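Local coordinates for protein phospholipase A1 (Streptomyces albidoflavus, PDB 4HYQ) that hydrolyses the acyl ester bond at the sn-1 position of glycerophospholipids, as a lipase of the GDSL-like (SGNH hydrolase) family, at residues G55-T58 and S59-L62; F87-V90 and M91-V95; L96-E99 and A100-I103; G155-E158 and G159-T162. One frame throughout, in Å; residues are numbered along the deposited sequence.

Contact 1 of 4, residues G55-T58 and S59-L62; sequences GAVT and SDVL
This is the start of helix 58-65, where the chain arriving from strand 47-50 turns through V57, the N-cap, and D60 folds back onto it. V57 N donates to D60 OD2 at 3.1 Å, with an N-H...O angle of 157°, meeting the oxygen from above the carboxylate plane. D60 thus accepts the N-cap N-H as the third helical residue does in a capping box, but valine cannot return the bond, so no box forms; D60 N instead makes a weak one to V57 O. D60 CG stands anti to its own carbonyl carbon and beside its backbone N (chi1 -66°), which swings the carboxylate back toward the loop. V57 crosses it at a slant, its CG2 methyl 3.4 Å from D60 OD2 and 3.5 Å from S59 OG. V61 N then reaches V57 O at 3.3 Å, and L62 N bonds T58 O at 3.2 Å as the regular helical pattern sets in. T58 turns its hydroxyl to D84, and A56 O accepts from N83. The sequence around G55 is consistent with the block II region of SGNH hydrolases, whose glycine in relatives contributes to the oxyanion hole. A pentaethylene glycol, probably from crystallisation, lies about 4 Å from G55. One water donates both to G55 O, at 2.9 Å, and to D60 OD2, so this carboxylate oxygen takes a backbone N-H and a water together. Those donors and the adjoining helix N terminus would probably favour the ionised form of D60, while the V57 N bond and the water bridge tie G55-V57 to it.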
loop_
_atom_site.group_PDB
_atom_site.type_symbol
_atom_site.label_atom_id
_atom_site.label_comp_id
_atom_site.label_asym_id
_atom_site.label_seq_id
_atom_site.Cartn_x
_atom_site.Cartn_y
_atom_site.Cartn_z
ATOM N N GLY A 55 0.187 -5.372 8.021
ATOM C CA GLY A 55 -0.559 -6.619 7.973
ATOM C C GLY A 55 -2.080 -6.504 7.887
ATOM O O GLY A 55 -2.779 -7.522 7.791
ATOM N N ALA A 56 -2.597 -5.280 7.898
ATOM C CA ALA A 56 -4.045 -5.069 7.865
ATOM C C ALA A 56 -4.737 -5.625 6.630
ATOM O O ALA A 56 -4.205 -5.534 5.520
ATOM C CB ALA A 56 -4.361 -3.573 7.979
ATOM N N VAL A 57 -5.923 -6.203 6.834
ATOM C CA VAL A 57 -6.736 -6.690 5.725
ATOM C C VAL A 57 -7.990 -5.825 5.752
ATOM O O VAL A 57 -8.185 -5.042 6.686
ATOM C CB VAL A 57 -7.116 -8.179 5.849
ATOM C CG1 VAL A 57 -5.856 -9.027 5.635
ATOM C CG2 VAL A 57 -7.769 -8.467 7.190
ATOM N N THR A 58 -8.837 -5.945 4.738
ATOM C CA THR A 58 -10.019 -5.095 4.698
ATOM C C THR A 58 -10.888 -5.184 5.942
ATOM O O THR A 58 -11.388 -4.164 6.414
ATOM C CB THR A 58 -10.893 -5.373 3.458
ATOM O OG1 THR A 58 -11.259 -6.754 3.421
ATOM C CG2 THR A 58 -10.138 -5.011 2.172
ATOM N N SER A 59 -11.073 -6.379 6.492
ATOM C CA SER A 59 -11.914 -6.483 7.677
ATOM C C SER A 59 -11.289 -5.751 8.867
ATOM O O SER A 59 -12.010 -5.287 9.751
ATOM C CB SER A 59 -12.209 -7.953 8.030
ATOM O OG SER A 59 -11.055 -8.666 8.408
ATOM N N ASP A 60 -9.958 -5.634 8.896
ATOM C CA ASP A 60 -9.308 -4.912 9.987
ATOM C C ASP A 60 -9.585 -3.419 9.874
ATOM O O ASP A 60 -9.712 -2.731 10.887
ATOM C CB ASP A 60 -7.779 -5.084 9.984
ATOM C CG ASP A 60 -7.333 -6.504 10.274
ATOM O OD1 ASP A 60 -8.049 -7.252 10.979
ATOM O OD2 ASP A 60 -6.237 -6.867 9.802
ATOM N N VAL A 61 -9.644 -2.901 8.649
ATOM C CA VAL A 61 -9.906 -1.473 8.484
ATOM C C VAL A 61 -11.303 -1.196 9.039
ATOM O O VAL A 61 -11.496 -0.251 9.802
ATOM C CB VAL A 61 -9.817 -1.044 6.995
ATOM C CG1 VAL A 61 -10.212 0.420 6.842
ATOM C CG2 VAL A 61 -8.385 -1.246 6.499
ATOM N N LEU A 62 -12.258 -2.048 8.682
ATOM C CA LEU A 62 -13.638 -1.895 9.150
ATOM C C LEU A 62 -13.772 -2.046 10.664
ATOM O O LEU A 62 -14.500 -1.290 11.310
ATOM C CB LEU A 62 -14.536 -2.926 8.473
ATOM C CG LEU A 62 -14.790 -2.764 6.972
ATOM C CD1 LEU A 62 -15.393 -4.043 6.413
ATOM C CD2 LEU A 62 -15.712 -1.572 6.733
HETATM O O HOH W 1 -4.525 -8.745 9.748
#

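Contact 2 of 4, residues F87-V90 and M91-V95; sequences FADV and MTTCV
F87 O receives M91 N at 2.9 Å, and the M91 side chain begins by pressing on the same carbonyl, CG only 3.1 Å from F87 O. With CG beside its backbone N (chi1 -62°) and further bends at chi2 and chi3, M91 curls back instead of reaching straight out. One residue on, A88 O accepts T92 N at 3.0 Å, while T92 OG1 lies near the same oxygen. D89 O is gripped twice by T93: the backbone N approaches at 3.0 Å and the hydroxyl OG1 at 3.1 Å, from opposite faces of the carbonyl plane. This is the usual way a threonine returns its hydroxyl to the carbonyl four residues earlier in a helix, and here it fixes the rotation of the T93 side chain. The carboxylate of D89 itself turns elsewhere, to a salt bridge with R105. V90 O closes the series with C94 N at 2.9 Å. V90 CG1 stands opposite its backbone N across the CA-CB bond (chi1 168°), and this methyl lies 4.1 Å from C94 SG and 4.3 Å from M91 SD. All of this belongs to helix 87-96, which is amphipathic. V90 packs on V106 and A109 of helix 99-115, while F87 faces A167 and L171 of helix 158-181, and M91 touches I164 there together with F145 and Y217 of loops. The C94-C102 disulfide ties the helix covalently to helix 99-115.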
loop_
_atom_site.group_PDB
_atom_site.type_symbol
_atom_site.label_atom_id
_atom_site.label_comp_id
_atom_site.label_asym_id
_atom_site.label_seq_id
_atom_site.Cartn_x
_atom_site.Cartn_y
_atom_site.Cartn_z
ATOM N N PHE A 87 -0.595 -11.445 -0.777
ATOM C CA PHE A 87 0.672 -11.218 -1.446
ATOM C C PHE A 87 1.923 -11.482 -0.615
ATOM O O PHE A 87 2.973 -11.789 -1.178
ATOM C CB PHE A 87 0.669 -9.847 -2.128
ATOM C CG PHE A 87 -0.079 -9.866 -3.438
ATOM C CD1 PHE A 87 -1.201 -9.075 -3.646
ATOM C CD2 PHE A 87 0.293 -10.768 -4.434
ATOM C CE1 PHE A 87 -1.947 -9.190 -4.825
ATOM C CE2 PHE A 87 -0.445 -10.889 -5.609
ATOM C CZ PHE A 87 -1.570 -10.093 -5.801
ATOM N N ALA A 88 1.821 -11.407 0.707
ATOM C CA ALA A 88 2.981 -11.721 1.539
ATOM C C ALA A 88 3.275 -13.226 1.394
ATOM O O ALA A 88 4.431 -13.630 1.295
ATOM C CB ALA A 88 2.709 -11.374 2.991
ATOM N N ASP A 89 2.225 -14.048 1.381
ATOM C CA ASP A 89 2.383 -15.493 1.210
ATOM C C ASP A 89 2.895 -15.761 -0.202
ATOM O O ASP A 89 3.700 -16.658 -0.422
ATOM C CB ASP A 89 1.049 -16.226 1.405
ATOM C CG ASP A 89 1.204 -17.747 1.358
ATOM O OD1 ASP A 89 1.963 -18.286 2.190
ATOM O OD2 ASP A 89 0.580 -18.407 0.492
ATOM N N VAL A 90 2.410 -14.989 -1.170
ATOM C CA VAL A 90 2.869 -15.150 -2.548
ATOM C C VAL A 90 4.373 -14.893 -2.618
ATOM O O VAL A 90 5.125 -15.671 -3.224
ATOM C CB VAL A 90 2.150 -14.167 -3.503
ATOM C CG1 VAL A 90 2.848 -14.137 -4.857
ATOM C CG2 VAL A 90 0.675 -14.590 -3.667
ATOM N N MET A 91 4.818 -13.807 -1.992
ATOM C CA MET A 91 6.242 -13.485 -2.033
ATOM C C MET A 91 7.076 -14.552 -1.317
ATOM O O MET A 91 8.162 -14.891 -1.777
ATOM C CB MET A 91 6.505 -12.098 -1.435
ATOM C CG MET A 91 5.817 -10.952 -2.188
ATOM S SD MET A 91 5.827 -11.154 -3.997
ATOM C CE MET A 91 7.479 -10.764 -4.384
ATOM N N THR A 92 6.575 -15.094 -0.210
ATOM C CA THR A 92 7.309 -16.139 0.501
ATOM C C THR A 92 7.454 -17.348 -0.427
ATOM O O THR A 92 8.524 -17.948 -0.524
ATOM C CB THR A 92 6.575 -16.553 1.795
ATOM O OG1 THR A 92 6.503 -15.420 2.669
ATOM C CG2 THR A 92 7.307 -17.693 2.507
ATOM N N THR A 93 6.373 -17.696 -1.121
ATOM C CA THR A 93 6.399 -18.825 -2.042
ATOM C C THR A 93 7.387 -18.600 -3.182
ATOM O O THR A 93 8.170 -19.491 -3.529
ATOM C CB THR A 93 4.993 -19.077 -2.629
ATOM O OG1 THR A 93 4.112 -19.461 -1.565
ATOM C CG2 THR A 93 5.029 -20.178 -3.696
ATOM N N CYS A 94 7.368 -17.404 -3.757
ATOM C CA CYS A 94 8.251 -17.102 -4.870
ATOM C C CYS A 94 9.724 -17.072 -4.469
ATOM O O CYS A 94 10.596 -17.427 -5.265
ATOM C CB CYS A 94 7.848 -15.773 -5.503
ATOM S SG CYS A 94 6.245 -15.921 -6.366
ATOM N N VAL A 95 10.007 -16.648 -3.246
ATOM C CA VAL A 95 11.386 -16.593 -2.790
ATOM C C VAL A 95 11.940 -17.966 -2.405
ATOM O O VAL A 95 13.055 -18.322 -2.783
ATOM C CB VAL A 95 11.518 -15.624 -1.591
ATOM C CG1 VAL A 95 12.884 -15.779 -0.908
ATOM C CG2 VAL A 95 11.353 -14.190 -2.090
#

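Contact 3 of 4, residues L96-E99 and A100-I103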
loop_
_atom_site.group_PDB
_atom_site.type_symbol
_atom_site.label_atom_id
_atom_site.label_comp_id
_atom_site.label_asym_id
_atom_site.label_seq_id
_atom_site.Cartn_x
_atom_site.Cartn_y
_atom_site.Cartn_z
ATOM N N LEU A 96 11.139 -18.747 -1.689
ATOM C CA LEU A 96 11.582 -20.047 -1.199
ATOM C C LEU A 96 11.270 -21.285 -2.026
ATOM O O LEU A 96 11.787 -22.366 -1.717
ATOM C CB LEU A 96 11.038 -20.252 0.212
ATOM C CG LEU A 96 11.460 -19.158 1.200
ATOM C CD1 LEU A 96 10.759 -19.378 2.518
ATOM C CD2 LEU A 96 12.978 -19.179 1.379
ATOM N N GLN A 97 10.430 -21.159 -3.048
ATOM C CA GLN A 97 10.101 -22.325 -3.869
ATOM C C GLN A 97 10.557 -22.181 -5.325
ATOM O O GLN A 97 11.382 -21.318 -5.638
ATOM C CB GLN A 97 8.597 -22.624 -3.757
ATOM C CG GLN A 97 8.139 -22.734 -2.294
ATOM C CD GLN A 97 6.714 -23.241 -2.139
ATOM O OE1 GLN A 97 6.017 -23.470 -3.121
ATOM N NE2 GLN A 97 6.283 -23.432 -0.892
ATOM N N SER A 98 10.048 -23.026 -6.215
ATOM C CA SER A 98 10.464 -22.983 -7.620
ATOM C C SER A 98 9.678 -21.963 -8.429
ATOM O O SER A 98 8.636 -21.484 -7.990
ATOM C CB SER A 98 10.270 -24.352 -8.269
ATOM O OG SER A 98 8.903 -24.540 -8.616
ATOM N N GLU A 99 10.173 -21.653 -9.624
ATOM C CA GLU A 99 9.491 -20.701 -10.487
ATOM C C GLU A 99 8.056 -21.168 -10.746
ATOM O O GLU A 99 7.126 -20.364 -10.725
ATOM C CB GLU A 99 10.238 -20.539 -11.816
ATOM C CG GLU A 99 9.660 -19.419 -12.680
ATOM C CD GLU A 99 10.545 -19.042 -13.855
ATOM O OE1 GLU A 99 11.784 -19.068 -13.711
ATOM O OE2 GLU A 99 9.997 -18.696 -14.921
ATOM N N ALA A 100 7.884 -22.467 -10.978
ATOM C CA ALA A 100 6.572 -23.042 -11.231
ATOM C C ALA A 100 5.635 -22.825 -10.051
ATOM O O ALA A 100 4.454 -22.502 -10.227
ATOM C CB ALA A 100 6.697 -24.526 -11.508
ATOM N N ASN A 101 6.157 -23.026 -8.847
ATOM C CA ASN A 101 5.360 -22.849 -7.641
ATOM C C ASN A 101 4.968 -21.388 -7.518
ATOM O O ASN A 101 3.859 -21.065 -7.083
ATOM C CB ASN A 101 6.143 -23.230 -6.387
ATOM C CG ASN A 101 6.481 -24.711 -6.317
ATOM O OD1 ASN A 101 5.646 -25.586 -6.598
ATOM N ND2 ASN A 101 7.698 -25.001 -5.913
ATOM N N CYS A 102 5.900 -20.508 -7.870
ATOM C CA CYS A 102 5.663 -19.073 -7.797
ATOM C C CYS A 102 4.528 -18.664 -8.725
ATOM O O CYS A 102 3.605 -17.964 -8.305
ATOM C CB CYS A 102 6.941 -18.309 -8.153
ATOM S SG CYS A 102 6.801 -16.488 -8.239
ATOM N N ILE A 103 4.586 -19.119 -9.975
ATOM C CA ILE A 103 3.553 -18.783 -10.963
ATOM C C ILE A 103 2.176 -19.251 -10.538
ATOM O O ILE A 103 1.193 -18.499 -10.624
ATOM C CB ILE A 103 3.865 -19.411 -12.336
ATOM C CG1 ILE A 103 5.241 -18.949 -12.818
ATOM C CG2 ILE A 103 2.769 -19.065 -13.332
ATOM C CD1 ILE A 103 5.447 -17.455 -12.822
#
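A100 touches the N-cap residue S98 with its methyl, CB lying 3.6 Å from S98 OG. N101 comes next. Its backbone N donates to S98 OG at 3.1 Å with an N-H...O angle of 161°, the capping bond that opens helix 99-115. S98 can accept it because chi1 of 79° places OG between its own backbone N and carbonyl carbon, turned in over the first helical turn. The N101 side chain doubles back beside the loop, where Q97 crosses it at about a right angle with the two amide planes 84° apart; Q97 OE1 rests 3.3 Å from N101 CB. An alanine here keeps CB against Q97 OE1 but removes the amide crossing it, which would probably leave a gap beside Q97 and S98 and hold the Q97 amide less firmly. C102 N donates to S98 O at 2.9 Å, so the hydroxyl and the carbonyl of S98 both take N-H groups of the first turn. C102 CB also lies 3.3 Å from E99 O. I103 N bonds that same E99 O at 2.9 Å, and I103 CG1 comes within 3.2 Å of it. The turn from helix 87-96 into helix 99-115 is thus closed at the surface by a serine cap, beside the disulfide to the preceding helix. Helix 158-181 also lies alongside: E99 and C102 touch E160, I103 touches A163, and the E99 carboxylate bonds T157 just ahead of that helix.

Contact 4 of 4, residues G155-E158 and G159-T162; sequences GLTE and GERT
The guanidinium of R161 meets L156 O at its edge, near its plane, while G155 O and T157 O approach it obliquely. R161 NE donates to L156 O at 3.2 Å, standing well above the carbonyl plane, and makes a weak, strongly bent bond to G155 O. A bend at chi3 (-145°) brings NE within reach of both carbonyl oxygens. An alanine in this place would probably leave the G155 and L156 carbonyls without their donor and the loop before the helix less firmly held. The second flat group, the E160 carboxylate, takes T157 N on the anti lone pair of OE1, at 3.1 Å and almost straight (174°). E160 N returns a bond to T157 OG1 at 3.2 Å, completing a capping box. L156 crosses E160 at about a right angle, its CD1 3.8 Å from OE1. Further on, E158 O accepts both T162 N and T162 OG1, each at 2.9 Å. The box starts helix 158-181 after the long loop from strand 136-140. R161 packs on Y146, L148 and C152 of that loop, whereas E160 lies against helix 99-115 and T157 OG1 also bonds E99.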
loop_
_atom_site.group_PDB
_atom_site.type_symbol
_atom_site.label_atom_id
_atom_site.label_comp_id
_atom_site.label_asym_id
_atom_site.label_seq_id
_atom_site.Cartn_x
_atom_site.Cartn_y
_atom_site.Cartn_z
ATOM N N GLY A 155 17.226 -10.774 -7.317
ATOM C CA GLY A 155 15.961 -10.263 -7.823
ATOM C C GLY A 155 14.947 -11.240 -8.402
ATOM O O GLY A 155 13.996 -10.782 -9.042
ATOM N N LEU A 156 15.146 -12.544 -8.192
ATOM C CA LEU A 156 14.248 -13.597 -8.707
ATOM C C LEU A 156 14.474 -13.843 -10.183
ATOM O O LEU A 156 15.249 -13.123 -10.836
ATOM C CB LEU A 156 12.784 -13.209 -8.482
ATOM C CG LEU A 156 12.345 -13.077 -7.026
ATOM C CD1 LEU A 156 11.040 -13.826 -6.832
ATOM C CD2 LEU A 156 13.440 -13.662 -6.107
ATOM N N THR A 157 13.794 -14.842 -10.751
ATOM C CA THR A 157 13.960 -15.077 -12.170
ATOM C C THR A 157 13.067 -14.079 -12.899
ATOM O O THR A 157 12.111 -13.530 -12.329
ATOM C CB THR A 157 13.556 -16.520 -12.575
ATOM O OG1 THR A 157 12.133 -16.659 -12.472
ATOM C CG2 THR A 157 14.246 -17.527 -11.636
ATOM N N GLU A 158 13.384 -13.851 -14.169
ATOM C CA GLU A 158 12.619 -12.949 -15.000
ATOM C C GLU A 158 11.159 -13.370 -15.043
ATOM O O GLU A 158 10.263 -12.532 -14.929
ATOM C CB GLU A 158 13.195 -12.929 -16.420
ATOM C CG GLU A 158 12.306 -12.230 -17.459
ATOM C CD GLU A 158 12.923 -12.224 -18.858
ATOM O OE1 GLU A 158 13.973 -11.569 -19.049
ATOM O OE2 GLU A 158 12.362 -12.878 -19.769
ATOM N N GLY A 159 10.925 -14.669 -15.213
ATOM C CA GLY A 159 9.565 -15.161 -15.269
ATOM C C GLY A 159 8.789 -14.848 -14.004
ATOM O O GLY A 159 7.597 -14.534 -14.067
ATOM N N GLU A 160 9.456 -14.932 -12.853
ATOM C CA GLU A 160 8.800 -14.656 -11.570
ATOM C C GLU A 160 8.543 -13.162 -11.413
ATOM O O GLU A 160 7.472 -12.753 -10.951
ATOM C CB GLU A 160 9.655 -15.181 -10.405
ATOM C CG GLU A 160 9.717 -16.707 -10.350
ATOM C CD GLU A 160 10.677 -17.229 -9.295
ATOM O OE1 GLU A 160 11.816 -16.735 -9.226
ATOM O OE2 GLU A 160 10.295 -18.145 -8.538
ATOM N N ARG A 161 9.521 -12.350 -11.803
ATOM C CA ARG A 161 9.370 -10.901 -11.724
ATOM C C ARG A 161 8.222 -10.438 -12.612
ATOM O O ARG A 161 7.459 -9.553 -12.248
ATOM C CB ARG A 161 10.636 -10.201 -12.183
ATOM C CG ARG A 161 11.799 -10.370 -11.262
ATOM C CD ARG A 161 12.920 -9.533 -11.785
ATOM N NE ARG A 161 14.196 -10.174 -11.551
ATOM C CZ ARG A 161 15.340 -9.756 -12.076
ATOM N NH1 ARG A 161 15.365 -8.689 -12.869
ATOM N NH2 ARG A 161 16.455 -10.411 -11.804
ATOM N N THR A 162 8.119 -11.038 -13.790
ATOM C CA THR A 162 7.065 -10.695 -14.733
ATOM C C THR A 162 5.696 -11.033 -14.169
ATOM O O THR A 162 4.744 -10.253 -14.281
ATOM C CB THR A 162 7.266 -11.451 -16.055
ATOM O OG1 THR A 162 8.477 -10.995 -16.672
ATOM C CG2 THR A 162 6.100 -11.230 -16.976
#

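Overall arrangement
Following the chain, contact 1 closes the loop after strand 47-50 into helix 58-65, contact 2 runs along helix 87-96, contact 3 caps helix 99-115 and contact 4 caps helix 158-181. The four lie in series; none nests within or crosses another. Contact 1 stands apart, its centre about 19 Å from that of contact 2. The other three cluster at one end of the helical layer, contacts 2 and 3 with centres about 9 Å apart and joined by the C94-C102 disulfide. Contacts 3 and 4 meet through a probable hydrogen bond between E99 OE1 and T157 OG1, so both helix starts share one polar seam, and E160 also touches C94 of contact 2.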